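Local coordinates for protein putative PLP-dependent aminotransferase (Bacillus cereus ATCC 10987, PDB 3JU7) that probably works as a pyridoxal phosphate-dependent aminotransferase of the DegT/DnrJ/EryC1 family, and binds calcium in the crystal, at residues 265-268 with 269-273; 301-304 with 305-309. All coordinates share one frame; numbering follows the deposited sequence.

Contact 1: 265-268 with 269-273; sequences KQLL and QSNGL
Asn271 folds its side-chain amide back onto the carbonyl of Leu267, one turn earlier in helix 250-270. Two hydrogen bonds from this one residue grip the same oxygen. Asn271 ND2 reaches Leu267 O at 2.6 Å, and the backbone Asn271 N reaches Leu267 O at 2.8 Å. The oxygen sits slightly off the amide plane, by 16°. CG of Asn271 stands beside its own backbone N (chi1 -71°), which lets ND2 turn back to Leu267 O, alongside the Leu267 side chain. The ND2 bond limits rotation of the amide, while the backbone bond holds the same oxygen from the main chain. Ser270 OG lies 3.2 Å from Leu267 O, a further polar neighbour.

The regular helical bonds run up to this point, from Gln269 N to Lys265 O and from Ser270 N to Gln266 O. Then the helix ends in a Schellman motif. Gly272, with positive phi, is the C-prime residue. Leu273 N bonds to Leu268 O at 2.9 Å, and Gly272 N bonds to Gln269 O at 2.8 Å.

The apolar contact follows from this reversal. Leu273 CB points back toward the helix, and its CD1 meets Leu268 CD2 at 4.0 Å, the two side chains crossing at a slant. Both leucines are buried. Leu273 also packs on Val365 and Leu368 of helix 358-368, and Leu267 touches Val361 of the same helix. Lys265 NZ hydrogen-bonds a PEG molecule, probably from the crystallisation liquor.

Contact 2: 301-304 with 305-309; sequences NKQV and IEDLK
Val304 and Leu308 run alongside each other on the buried face of helix 301-309. Val304 CG1 meets Leu308 CD1 at 4.1 Å. This valine methyl is anti to the backbone N (chi1 179°), which places it on the carbonyl side, facing CD1 of Leu308. Leu308 also rests on the backbone, with its CG 3.4 Å from Val304 O. The same oxygen accepts a nearly straight hydrogen bond from Leu308 N at 2.9 Å, with an angle of 171° at the hydrogen.

Ile305 borders this face. Its CB lies 3.3 Å from Lys302 O, and its CG1 approaches Asn301 O. Asn301 O in turn accepts the backbone hydrogen bond from Ile305 N. The Asn301 side chain is buried at the start of the helix. Its ND2 hydrogen-bonds Ile347 O.

The segment is one short alpha helix with the usual i to i+4 bonds. Its apolar face packs against strand 347-350 and helix 358-368. Val304 touches Val348 and Leu368, and Leu308 touches Leu350, Cys367 and Leu368. Ile305 instead meets Ala315 and Leu317 of a loop.

The other face is looser and polar. Asp307 CB stays close to the backbone, 3.2 Å from Gln303 O. The side chains of Asp307 and Gln303 cross at a slant, and the orientation of the Gln303 amide is doubtful. Gln303 and Asp307 are both exposed. Glu306 bends at its second torsion, and its OE2 forms a salt bridge with Lys309 NZ at 3.6 Å. The same carboxylate oxygen has a weak, long ion pair with Lys310.

Overall arrangement
Contact 1 comes first along the chain, at the end of helix 250-270. Contact 2 follows and spans helix 301-309. Strand 291-294 lies between them in sequence. Their centres are about 19 Å apart. Their nearest atoms are about 8 Å apart, so they do not touch. Both lie on the same side of the chain centre, within the aminotransferase fold. Helix 358-368 joins them indirectly: it packs on contact 1 through Val361, Val365, Ile366 and Leu368, and on contact 2 through Cys367 and Leu368. The two contacts thus meet the same C-terminal helix, with Leu368 shared, away from the calcium site and the predicted cofactor lysine, Lys191.

Contact 1: 265-268 with 269-273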
loop_
_atom_site.group_PDB
_atom_site.type_symbol
_atom_site.label_atom_id
_atom_site.label_comp_id
_atom_site.label_asym_id
_atom_site.label_seq_id
_atom_site.Cartn_x
_atom_site.Cartn_y
_atom_site.Cartn_z
ATOM N N LYS A 265 -15.837 27.289 18.416
ATOM C CA LYS A 265 -16.357 27.140 19.767
ATOM C C LYS A 265 -16.966 28.443 20.248
ATOM O O LYS A 265 -18.071 28.469 20.809
ATOM C CB LYS A 265 -15.262 26.661 20.720
ATOM C CG LYS A 265 -14.863 25.223 20.445
ATOM C CD LYS A 265 -13.641 24.700 21.203
ATOM C CE LYS A 265 -12.942 23.604 20.373
ATOM N NZ LYS A 265 -12.039 22.716 21.152
ATOM N N GLN A 266 -16.266 29.536 19.992
ATOM C CA GLN A 266 -16.746 30.852 20.404
ATOM C C GLN A 266 -18.027 31.233 19.687
ATOM O O GLN A 266 -18.951 31.754 20.310
ATOM C CB GLN A 266 -15.698 31.922 20.122
ATOM C CG GLN A 266 -14.464 31.838 20.993
ATOM C CD GLN A 266 -13.345 32.780 20.528
ATOM O OE1 GLN A 266 -13.088 32.928 19.325
ATOM N NE2 GLN A 266 -12.673 33.413 21.486
ATOM N N LEU A 267 -18.064 30.998 18.378
ATOM C CA LEU A 267 -19.223 31.369 17.570
ATOM C C LEU A 267 -20.421 30.506 17.885
ATOM O O LEU A 267 -21.546 31.004 17.850
ATOM C CB LEU A 267 -18.922 31.302 16.065
ATOM C CG LEU A 267 -18.057 32.449 15.514
ATOM C CD1 LEU A 267 -17.504 32.140 14.089
ATOM C CD2 LEU A 267 -18.845 33.774 15.554
ATOM N N LEU A 268 -20.195 29.220 18.172
ATOM C CA LEU A 268 -21.305 28.304 18.525
ATOM C C LEU A 268 -21.958 28.695 19.853
ATOM O O LEU A 268 -23.198 28.637 20.016
ATOM C CB LEU A 268 -20.824 26.853 18.637
ATOM C CG LEU A 268 -20.496 26.077 17.372
ATOM C CD1 LEU A 268 -19.882 24.780 17.795
ATOM C CD2 LEU A 268 -21.739 25.845 16.522
ATOM N N GLN A 269 -21.112 29.042 20.815
ATOM C CA GLN A 269 -21.596 29.507 22.108
ATOM C C GLN A 269 -22.259 30.873 21.947
ATOM O O GLN A 269 -23.402 31.036 22.317
ATOM C CB GLN A 269 -20.466 29.580 23.138
ATOM C CG GLN A 269 -20.887 30.296 24.419
ATOM C CD GLN A 269 -19.916 30.099 25.565
ATOM O OE1 GLN A 269 -19.155 29.128 25.602
ATOM N NE2 GLN A 269 -19.953 31.017 26.526
ATOM N N SER A 270 -21.553 31.833 21.363
ATOM C CA SER A 270 -22.113 33.173 21.151
ATOM C C SER A 270 -23.431 33.152 20.373
ATOM O O SER A 270 -24.324 33.923 20.687
ATOM C CB SER A 270 -21.127 34.111 20.446
ATOM O OG SER A 270 -21.214 33.979 19.036
ATOM N N ASN A 271 -23.578 32.289 19.377
ATOM C CA ASN A 271 -24.862 32.214 18.675
ATOM C C ASN A 271 -25.924 31.338 19.386
ATOM O O ASN A 271 -26.964 31.056 18.807
ATOM C CB ASN A 271 -24.674 31.735 17.243
ATOM C CG ASN A 271 -24.008 32.771 16.357
ATOM O OD1 ASN A 271 -24.664 33.376 15.513
ATOM N ND2 ASN A 271 -22.693 32.963 16.527
ATOM N N GLY A 272 -25.663 30.907 20.619
ATOM C CA GLY A 272 -26.640 30.151 21.407
ATOM C C GLY A 272 -26.863 28.684 21.033
ATOM O O GLY A 272 -27.782 28.044 21.553
ATOM N N LEU A 273 -26.013 28.139 20.159
ATOM C CA LEU A 273 -26.223 26.794 19.650
ATOM C C LEU A 273 -26.050 25.743 20.730
ATOM O O LEU A 273 -26.782 24.758 20.733
ATOM C CB LEU A 273 -25.312 26.518 18.455
ATOM C CG LEU A 273 -25.884 27.093 17.163
ATOM C CD1 LEU A 273 -24.978 28.164 16.580
ATOM C CD2 LEU A 273 -26.149 25.978 16.168
#

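Contact 2: 301-304 with 305-309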
loop_
_atom_site.group_PDB
_atom_site.type_symbol
_atom_site.label_atom_id
_atom_site.label_comp_id
_atom_site.label_asym_id
_atom_site.label_seq_id
_atom_site.Cartn_x
_atom_site.Cartn_y
_atom_site.Cartn_z
ATOM N N ASN A 301 -29.739 14.725 11.567
ATOM C CA ASN A 301 -28.463 15.240 11.103
ATOM C C ASN A 301 -28.452 15.363 9.570
ATOM O O ASN A 301 -27.871 16.304 9.006
ATOM C CB ASN A 301 -27.270 14.413 11.638
ATOM C CG ASN A 301 -27.309 12.945 11.210
ATOM O OD1 ASN A 301 -28.330 12.455 10.717
ATOM N ND2 ASN A 301 -26.202 12.234 11.418
ATOM N N LYS A 302 -29.128 14.462 8.877
ATOM C CA LYS A 302 -29.114 14.592 7.432
ATOM C C LYS A 302 -29.928 15.771 6.921
ATOM O O LYS A 302 -29.619 16.290 5.844
ATOM C CB LYS A 302 -29.426 13.286 6.724
ATOM C CG LYS A 302 -30.687 12.606 7.079
ATOM C CD LYS A 302 -30.484 11.099 6.996
ATOM C CE LYS A 302 -29.853 10.665 5.697
ATOM N NZ LYS A 302 -30.070 9.214 5.530
ATOM N N GLN A 303 -30.910 16.242 7.696
ATOM C CA GLN A 303 -31.564 17.528 7.391
ATOM C C GLN A 303 -30.593 18.686 7.503
ATOM O O GLN A 303 -30.676 19.634 6.732
ATOM C CB GLN A 303 -32.748 17.804 8.326
ATOM C CG GLN A 303 -34.127 17.539 7.710
ATOM C CD GLN A 303 -34.304 18.246 6.382
ATOM O OE1 GLN A 303 -33.899 19.399 6.229
ATOM N NE2 GLN A 303 -34.876 17.545 5.401
ATOM N N VAL A 304 -29.704 18.631 8.494
ATOM C CA VAL A 304 -28.643 19.626 8.633
ATOM C C VAL A 304 -27.766 19.657 7.354
ATOM O O VAL A 304 -27.438 20.729 6.858
ATOM C CB VAL A 304 -27.786 19.361 9.906
ATOM C CG1 VAL A 304 -26.632 20.398 10.049
ATOM C CG2 VAL A 304 -28.685 19.352 11.130
ATOM N N ILE A 305 -27.422 18.484 6.814
ATOM C CA ILE A 305 -26.676 18.388 5.549
ATOM C C ILE A 305 -27.400 19.075 4.398
ATOM O O ILE A 305 -26.832 19.906 3.688
ATOM C CB ILE A 305 -26.460 16.923 5.113
ATOM C CG1 ILE A 305 -25.570 16.191 6.116
ATOM C CG2 ILE A 305 -25.854 16.847 3.690
ATOM C CD1 ILE A 305 -24.295 16.936 6.496
ATOM N N GLU A 306 -28.661 18.715 4.208
ATOM C CA GLU A 306 -29.410 19.230 3.074
ATOM C C GLU A 306 -29.692 20.739 3.244
ATOM O O GLU A 306 -29.740 21.483 2.258
ATOM C CB GLU A 306 -30.686 18.405 2.831
ATOM C CG GLU A 306 -30.982 18.148 1.325
ATOM C CD GLU A 306 -29.973 17.207 0.609
ATOM O OE1 GLU A 306 -29.380 16.316 1.263
ATOM O OE2 GLU A 306 -29.789 17.357 -0.632
ATOM N N ASP A 307 -29.838 21.184 4.488
ATOM C CA ASP A 307 -29.966 22.604 4.788
ATOM C C ASP A 307 -28.676 23.391 4.535
ATOM O O ASP A 307 -28.705 24.441 3.897
ATOM C CB ASP A 307 -30.419 22.802 6.232
ATOM C CG ASP A 307 -31.880 22.403 6.456
ATOM O OD1 ASP A 307 -32.648 22.273 5.471
ATOM O OD2 ASP A 307 -32.258 22.215 7.635
ATOM N N LEU A 308 -27.538 22.907 5.013
ATOM C CA LEU A 308 -26.300 23.601 4.699
ATOM C C LEU A 308 -26.048 23.564 3.194
ATOM O O LEU A 308 -25.483 24.504 2.637
ATOM C CB LEU A 308 -25.116 22.970 5.430
ATOM C CG LEU A 308 -25.120 23.199 6.932
ATOM C CD1 LEU A 308 -24.048 22.301 7.561
ATOM C CD2 LEU A 308 -24.900 24.665 7.302
ATOM N N LYS A 309 -26.463 22.479 2.543
ATOM C CA LYS A 309 -26.142 22.257 1.129
ATOM C C LYS A 309 -26.747 23.333 0.263
ATOM O O LYS A 309 -26.076 23.910 -0.596
ATOM C CB LYS A 309 -26.652 20.900 0.665
ATOM C CG LYS A 309 -26.417 20.582 -0.809
ATOM C CD LYS A 309 -26.692 19.090 -1.056
ATOM C CE LYS A 309 -26.610 18.681 -2.522
ATOM N NZ LYS A 309 -26.867 17.224 -2.684
#